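Local coordinates for UDP-galactopyranose mutase (PDB 3HDQ), which probably interconverts UDP-galactopyranose and UDP-galactofuranose as an FAD-dependent isomerase, and is seen here holding its flavin and its sugar-nucleotide substrate, at residues A[140-143]-A[144-148]; A[220-223]-A[224-227]; A[307-310]-A[311-314]; A[348-351]-A[352-356]. One frame throughout, in Å; residues are numbered along the deposited sequence.

How the contacts relate
The four contacts are single turns or ends of four different helices and follow one another in series along the chain. Contact 1 lies on helix 139-149, far out, its centre about 32 Å from that of the chain. Contact 2 opens helix 222-229, and contact 3 runs from strand 305-308 of the mixed sheet into the short helix 309-313; their centres are about 16 Å apart, and both pack near residues that bind FAD. Contact 4 closes helix 340-355, just before strand 359-361 at the edge of the parallel sheet, its centre about 40 Å from that of contact 3. Between them they sample the flavin-binding part, the mixed sheet and an outlying helix near UDP-binding residues.

Contact 1. Residues A[140-143]-A[144-148]; sequences FQVE and EFFAS
The carbonyl O of Gln141 takes the amide of Phe145, N to O 2.8 Å, in a nearly straight bond with an N-H...O angle of 168°. One residue on, Phe146 N binds Val142 O at 2.8 Å, and Ala147 N reaches Glu143 O at 2.9 Å. This is the i to i+4 ladder of helix 139-149. On the face turned into the protein, Val142 and Phe146 lie side by side and point the same way: CG2 of Val142 stands 4.2 Å from the centroid of the Phe146 ring, over one face but shifted toward the rim, a CH-pi contact. It is put there by the Val142 torsion that leaves CG2 anti to the backbone N. Val129 of helix 126-133 touches both residues, while Val167 and Leu171 of helix 159-184 meet the ring of Phe146, whose side chain is about 9 Å from that of Phe175, a UDP-binding residue. On the outer side, CG of Glu144 sits 3.1 Å from Phe140 O, and its OE2 crosses Gln141, 4.0 Å from CG of that residue. The Gln141 amide turns back instead, its OE1 accepting a hydrogen bond from Thr138 N.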
# COMPACT_ATOMS: atom_id res chain seq x y z
N PHE A 140 -27.62 27.04 32.42
CA PHE A 140 -27.55 27.32 33.85
C PHE A 140 -28.38 26.34 34.67
O PHE A 140 -28.01 25.97 35.78
CB PHE A 140 -27.90 28.78 34.12
CG PHE A 140 -27.11 29.73 33.26
CD1 PHE A 140 -25.82 30.09 33.61
CD2 PHE A 140 -27.64 30.21 32.07
CE1 PHE A 140 -25.08 30.95 32.80
CE2 PHE A 140 -26.90 31.06 31.26
CZ PHE A 140 -25.62 31.43 31.62
N GLN A 141 -29.48 25.88 34.10
CA GLN A 141 -30.34 24.96 34.84
C GLN A 141 -29.87 23.50 34.79
O GLN A 141 -30.06 22.76 35.75
CB GLN A 141 -31.78 25.06 34.34
CG GLN A 141 -32.43 26.37 34.66
CD GLN A 141 -33.67 26.58 33.81
OE1 GLN A 141 -33.71 26.17 32.65
NE2 GLN A 141 -34.67 27.21 34.39
N VAL A 142 -29.27 23.09 33.68
CA VAL A 142 -28.87 21.69 33.56
C VAL A 142 -27.77 21.34 34.58
O VAL A 142 -27.69 20.21 35.05
CB VAL A 142 -28.46 21.31 32.13
CG1 VAL A 142 -27.08 21.85 31.80
CG2 VAL A 142 -28.52 19.79 31.96
N GLU A 143 -26.94 22.32 34.93
CA GLU A 143 -25.96 22.11 35.99
C GLU A 143 -26.66 21.80 37.30
O GLU A 143 -26.30 20.86 38.02
CB GLU A 143 -25.08 23.34 36.15
CG GLU A 143 -23.94 23.11 37.11
CD GLU A 143 -22.68 23.81 36.67
OE1 GLU A 143 -22.69 25.05 36.57
OE2 GLU A 143 -21.68 23.10 36.40
N GLU A 144 -27.68 22.59 37.61
CA GLU A 144 -28.43 22.39 38.84
C GLU A 144 -29.14 21.04 38.77
O GLU A 144 -29.15 20.27 39.74
CB GLU A 144 -29.42 23.54 39.04
CG GLU A 144 -28.84 24.88 38.57
CD GLU A 144 -29.68 26.09 38.96
OE1 GLU A 144 -29.67 26.46 40.16
OE2 GLU A 144 -30.34 26.67 38.07
N PHE A 145 -29.71 20.74 37.61
CA PHE A 145 -30.31 19.44 37.36
C PHE A 145 -29.33 18.30 37.64
O PHE A 145 -29.66 17.37 38.38
CB PHE A 145 -30.83 19.34 35.93
CG PHE A 145 -31.36 17.98 35.57
CD1 PHE A 145 -32.64 17.60 35.94
CD2 PHE A 145 -30.56 17.07 34.90
CE1 PHE A 145 -33.13 16.35 35.62
CE2 PHE A 145 -31.04 15.81 34.58
CZ PHE A 145 -32.33 15.45 34.94
N PHE A 146 -28.14 18.37 37.06
CA PHE A 146 -27.10 17.34 37.29
C PHE A 146 -26.79 17.21 38.78
O PHE A 146 -26.74 16.10 39.32
CB PHE A 146 -25.81 17.65 36.52
CG PHE A 146 -25.86 17.30 35.05
CD1 PHE A 146 -26.67 16.26 34.59
CD2 PHE A 146 -25.08 17.99 34.13
CE1 PHE A 146 -26.71 15.94 33.24
CE2 PHE A 146 -25.11 17.66 32.77
CZ PHE A 146 -25.93 16.63 32.33
N ALA A 147 -26.59 18.35 39.44
CA ALA A 147 -26.37 18.40 40.88
C ALA A 147 -27.45 17.64 41.65
O ALA A 147 -27.16 16.94 42.62
CB ALA A 147 -26.32 19.86 41.35
N SER A 148 -28.69 17.74 41.18
CA SER A 148 -29.83 17.16 41.88
C SER A 148 -29.99 15.64 41.71
O SER A 148 -30.74 15.01 42.46
CB SER A 148 -31.13 17.86 41.46
OG SER A 148 -31.72 17.22 40.33

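Contact 2. Residues A[220-223]-A[224-227]; sequences HGYT and RMFQ
Arg224 curls across His220. Its CB lies 3.8 Å from His220 O, and CG comes closer to the same oxygen, at 3.4 Å. Bends at chi2 (-80°) and chi3 (-59°) then curl the chain so that the guanidinium lies with one face against CB of His220, which is 4.1 Å from CZ and 3.7 Å from NH1. The histidine ring and the guanidinium are almost parallel, their planes 7° apart, but NH2 meets the ring obliquely, 3.9 Å from CD2. NH2 goes on to a salt bridge with Asp74 of the second subunit, a residue that also packs on His220. A water bridges the turn, donating a hydrogen bond to His220 O and accepting one from Arg224 N at 2.9 Å. The regular bonds start with a long, weak one from Met225 N to Gly221 O, followed by Phe226 N to Tyr222 O at 2.8 Å. On the inner side CE of Met225 reaches the edge of the Tyr222 ring, 4.2 Å from CD2. Asp70 receives Tyr222 N on OD1 and is hydrogen-bonded through its O to Thr223 OG1, while Phe226 meets Phe39 edge-to-face. Gly221 is at the N-cap position of helix 222-229, whose buried face packs on helix 39-50, which begins within what appears to be the glycine-rich Rossmann-type motif at the FAD site.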
# COMPACT_ATOMS: atom_id res chain seq x y z
N HIS A 220 -4.46 12.59 2.63
CA HIS A 220 -4.55 11.38 1.81
C HIS A 220 -4.48 10.10 2.62
O HIS A 220 -4.12 9.03 2.10
CB HIS A 220 -3.49 11.41 0.72
CG HIS A 220 -3.49 12.69 -0.07
ND1 HIS A 220 -4.56 13.09 -0.84
CD2 HIS A 220 -2.55 13.66 -0.19
CE1 HIS A 220 -4.28 14.25 -1.40
NE2 HIS A 220 -3.07 14.61 -1.03
N GLY A 221 -4.81 10.21 3.90
CA GLY A 221 -4.86 9.06 4.78
C GLY A 221 -3.57 8.83 5.56
O GLY A 221 -2.53 9.40 5.25
N TYR A 222 -3.66 7.98 6.57
CA TYR A 222 -2.53 7.66 7.43
C TYR A 222 -1.39 6.96 6.70
O TYR A 222 -0.22 7.28 6.91
CB TYR A 222 -3.01 6.76 8.59
CG TYR A 222 -3.94 7.47 9.54
CD1 TYR A 222 -5.32 7.32 9.45
CD2 TYR A 222 -3.44 8.32 10.51
CE1 TYR A 222 -6.16 7.98 10.32
CE2 TYR A 222 -4.27 8.99 11.38
CZ TYR A 222 -5.63 8.82 11.28
OH TYR A 222 -6.46 9.50 12.15
N THR A 223 -1.72 6.01 5.85
CA THR A 223 -0.70 5.19 5.22
C THR A 223 0.28 6.03 4.41
O THR A 223 1.51 5.87 4.54
CB THR A 223 -1.32 4.05 4.39
OG1 THR A 223 -2.00 3.17 5.28
CG2 THR A 223 -0.26 3.28 3.61
N ARG A 224 -0.25 6.93 3.59
CA ARG A 224 0.56 7.91 2.89
C ARG A 224 1.48 8.68 3.85
O ARG A 224 2.66 8.87 3.56
CB ARG A 224 -0.33 8.87 2.09
CG ARG A 224 -1.01 8.18 0.91
CD ARG A 224 -0.06 8.04 -0.26
NE ARG A 224 0.40 9.37 -0.66
CZ ARG A 224 -0.29 10.18 -1.46
NH1 ARG A 224 -1.47 9.80 -1.95
NH2 ARG A 224 0.19 11.38 -1.76
N MET A 225 0.94 9.11 4.98
CA MET A 225 1.71 9.84 5.99
C MET A 225 2.85 8.97 6.54
O MET A 225 4.01 9.38 6.57
CB MET A 225 0.80 10.32 7.13
CG MET A 225 1.52 11.04 8.27
SD MET A 225 0.50 11.23 9.74
CE MET A 225 0.60 9.57 10.40
N PHE A 226 2.49 7.75 6.96
CA PHE A 226 3.48 6.79 7.41
C PHE A 226 4.57 6.52 6.38
O PHE A 226 5.75 6.47 6.73
CB PHE A 226 2.81 5.49 7.87
CG PHE A 226 2.28 5.56 9.28
CD1 PHE A 226 0.94 5.78 9.52
CD2 PHE A 226 3.14 5.44 10.36
CE1 PHE A 226 0.46 5.86 10.83
CE2 PHE A 226 2.67 5.51 11.66
CZ PHE A 226 1.33 5.72 11.90
N GLN A 227 4.20 6.37 5.11
CA GLN A 227 5.19 6.13 4.07
C GLN A 227 6.24 7.24 4.03
O GLN A 227 7.43 6.95 3.94
CB GLN A 227 4.53 5.91 2.69
CG GLN A 227 3.92 4.51 2.56
CD GLN A 227 2.98 4.34 1.36
OE1 GLN A 227 2.72 5.28 0.60
NE2 GLN A 227 2.46 3.12 1.19
O HOH W 1 -3.13 6.63 3.06

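Contact 3. Residues A[307-310]-A[311-314]; sequences SEFK and HITG
Strand 305-308 runs straight into the short helix 309-313, whose first turn is tied by His311 N to Glu308 O at 3.1 Å. Phe309 O then receives Thr313 N at 2.8 Å in a nearly straight bond and, more weakly, Ile312 N, and Gly314, with positive phi, closes the helix through its N to Lys310 O. The side chains of Glu308 and His311 cross, with carboxylate and ring planes 68° apart. Glu308 is fully extended, CG anti to the backbone N (chi1 -175°), and its whole length runs past the imidazole: CB is 3.6 Å from CD2, while OE2 meets the ring edge, 3.0 Å from NE2. That bond is weak and bent, at 121°. The stronger partner of NE2 is Leu290 O, and the buried carboxylate has further donors, Leu290 N for OE2, Leu289 N and Thr320 OG1 for OE1, which would be expected to stabilise its negative charge. On another side of the turn, CD1 of Ile312 approaches the Phe309 ring obliquely, 4.3 Å from CD2. Lys310 NZ is hydrogen-bonded to the carbonyls of Glu287, His317 and Gln319. In the fold, the side chain of Ile312 is about 4 Å from those of both Ile86 of the FAD site and His109 of the substrate site, Glu308 and Phe309 lie against strand 320-336, and Phe309 and Thr313 touch strand 78-79.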
# COMPACT_ATOMS: atom_id res chain seq x y z
N SER A 307 -19.30 2.89 12.11
CA SER A 307 -18.68 4.11 11.61
C SER A 307 -18.72 4.13 10.09
O SER A 307 -18.67 3.07 9.45
CB SER A 307 -17.25 4.24 12.13
OG SER A 307 -17.25 4.29 13.55
N GLU A 308 -18.81 5.33 9.53
CA GLU A 308 -18.92 5.51 8.08
C GLU A 308 -17.78 6.40 7.61
O GLU A 308 -17.76 7.60 7.88
CB GLU A 308 -20.27 6.12 7.69
CG GLU A 308 -20.49 6.22 6.19
CD GLU A 308 -21.88 6.73 5.84
OE1 GLU A 308 -22.30 6.58 4.67
OE2 GLU A 308 -22.56 7.28 6.74
N PHE A 309 -16.84 5.80 6.89
CA PHE A 309 -15.56 6.43 6.64
C PHE A 309 -15.60 7.72 5.84
O PHE A 309 -14.76 8.60 6.07
CB PHE A 309 -14.61 5.41 6.02
CG PHE A 309 -14.22 4.33 6.97
CD1 PHE A 309 -14.64 3.03 6.78
CD2 PHE A 309 -13.48 4.64 8.11
CE1 PHE A 309 -14.29 2.04 7.68
CE2 PHE A 309 -13.13 3.66 9.02
CZ PHE A 309 -13.54 2.36 8.81
N LYS A 310 -16.56 7.85 4.93
CA LYS A 310 -16.62 9.06 4.10
C LYS A 310 -16.85 10.31 4.94
O LYS A 310 -16.40 11.40 4.57
CB LYS A 310 -17.67 8.93 2.99
CG LYS A 310 -17.25 8.04 1.82
CD LYS A 310 -18.47 7.61 0.99
CE LYS A 310 -19.02 8.74 0.14
NZ LYS A 310 -20.26 8.33 -0.58
N HIS A 311 -17.53 10.17 6.08
CA HIS A 311 -17.69 11.32 6.98
C HIS A 311 -16.31 11.75 7.47
O HIS A 311 -16.03 12.94 7.64
CB HIS A 311 -18.55 10.96 8.21
CG HIS A 311 -20.01 10.81 7.93
ND1 HIS A 311 -20.87 11.89 7.88
CD2 HIS A 311 -20.78 9.71 7.72
CE1 HIS A 311 -22.10 11.46 7.64
NE2 HIS A 311 -22.07 10.14 7.53
N ILE A 312 -15.45 10.76 7.71
CA ILE A 312 -14.16 11.01 8.35
C ILE A 312 -13.09 11.43 7.34
O ILE A 312 -12.30 12.33 7.61
CB ILE A 312 -13.70 9.78 9.15
CG1 ILE A 312 -14.75 9.41 10.22
CG2 ILE A 312 -12.36 10.04 9.79
CD1 ILE A 312 -14.81 7.90 10.58
N THR A 313 -13.09 10.80 6.17
CA THR A 313 -12.09 11.09 5.15
C THR A 313 -12.48 12.25 4.24
O THR A 313 -11.63 12.86 3.61
CB THR A 313 -11.86 9.87 4.23
OG1 THR A 313 -13.06 9.60 3.50
CG2 THR A 313 -11.49 8.64 5.07
N GLY A 314 -13.76 12.56 4.18
CA GLY A 314 -14.24 13.52 3.20
C GLY A 314 -14.23 13.00 1.77
O GLY A 314 -14.51 13.74 0.85

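Contact 4. Residues A[348-351]-A[352-356]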
# COMPACT_ATOMS: atom_id res chain seq x y z
N LYS A 348 4.73 -5.48 37.57
CA LYS A 348 5.74 -6.53 37.62
C LYS A 348 6.49 -6.62 36.29
O LYS A 348 7.71 -6.81 36.27
CB LYS A 348 5.09 -7.88 37.94
CG LYS A 348 4.11 -7.83 39.10
CD LYS A 348 4.74 -8.25 40.40
CE LYS A 348 4.97 -9.75 40.38
NZ LYS A 348 3.80 -10.41 39.72
N TYR A 349 5.76 -6.51 35.19
CA TYR A 349 6.38 -6.58 33.86
C TYR A 349 7.22 -5.34 33.63
O TYR A 349 8.26 -5.40 32.97
CB TYR A 349 5.33 -6.73 32.76
CG TYR A 349 4.84 -8.16 32.60
CD1 TYR A 349 3.52 -8.50 32.89
CD2 TYR A 349 5.70 -9.16 32.17
CE1 TYR A 349 3.08 -9.81 32.73
CE2 TYR A 349 5.27 -10.46 32.01
CZ TYR A 349 3.96 -10.79 32.30
OH TYR A 349 3.54 -12.09 32.15
N GLU A 350 6.76 -4.23 34.19
CA GLU A 350 7.42 -2.94 34.08
C GLU A 350 8.79 -2.95 34.76
O GLU A 350 9.73 -2.32 34.28
CB GLU A 350 6.53 -1.85 34.67
CG GLU A 350 7.14 -0.46 34.65
CD GLU A 350 6.18 0.60 35.19
OE1 GLU A 350 6.24 1.76 34.72
OE2 GLU A 350 5.35 0.28 36.07
N ALA A 351 8.89 -3.66 35.88
CA ALA A 351 10.17 -3.80 36.58
C ALA A 351 11.14 -4.58 35.71
O ALA A 351 12.32 -4.26 35.64
CB ALA A 351 9.98 -4.50 37.92
N LEU A 352 10.63 -5.61 35.04
CA LEU A 352 11.43 -6.36 34.08
C LEU A 352 11.87 -5.45 32.93
O LEU A 352 13.05 -5.40 32.58
CB LEU A 352 10.66 -7.57 33.54
CG LEU A 352 10.52 -8.74 34.49
CD1 LEU A 352 9.81 -9.90 33.81
CD2 LEU A 352 11.89 -9.17 35.02
N ALA A 353 10.92 -4.70 32.37
CA ALA A 353 11.22 -3.78 31.28
C ALA A 353 12.32 -2.80 31.67
O ALA A 353 13.31 -2.67 30.95
CB ALA A 353 9.96 -3.02 30.84
N ASP A 354 12.13 -2.11 32.79
CA ASP A 354 13.07 -1.07 33.24
C ASP A 354 14.47 -1.64 33.42
O ASP A 354 15.46 -0.91 33.36
CB ASP A 354 12.61 -0.46 34.57
CG ASP A 354 11.36 0.41 34.44
OD1 ASP A 354 10.75 0.70 35.48
OD2 ASP A 354 11.00 0.81 33.30
N ALA A 355 14.53 -2.95 33.66
CA ALA A 355 15.81 -3.59 33.93
C ALA A 355 16.46 -4.13 32.66
O ALA A 355 17.67 -4.33 32.62
CB ALA A 355 15.62 -4.70 34.95
N ALA A 356 15.67 -4.37 31.62
CA ALA A 356 16.21 -4.92 30.38
C ALA A 356 17.23 -3.94 29.80
O ALA A 356 16.91 -2.79 29.47
CB ALA A 356 15.11 -5.22 29.38
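The last turns of helix 340-355, an amphipathic helix end with one side packed on the protein and the other facing solvent, make up this contact. Tyr349 and Leu352 form the packed side: CD1 of Leu352 approaches the tyrosine ring obliquely, 4.5 Å from CD2, and CB of Leu352 lies 3.3 Å from Tyr349 O. Both residues rest on Phe265 and Tyr269; the Tyr349 ring meets that of Tyr269 edge-to-face, and its OH is hydrogen-bonded to Gly270 O and Tyr269 N. Along the backbone, Ala353 N binds Tyr349 O at 2.8 Å and Asp354 N binds Glu350 O at 2.8 Å, whereas Ala355 N to Ala351 O is weak at 3.2 Å with an angle of 127°. On the exposed side the two acids cross, their carboxylate planes 49° apart. A chi1 of 178° swings CG of the extended Glu350 to the far side of CB from the backbone N, 3.9 Å from OD1 of Asp354, but the charged ends stay apart, OE1 to OD1 4.7 Å. Asp354 CG lies 3.2 Å from Glu350 O. Two like charges near the negative C-terminal end of a helix dipole would be expected to raise their pKa values slightly, the distance limiting the effect.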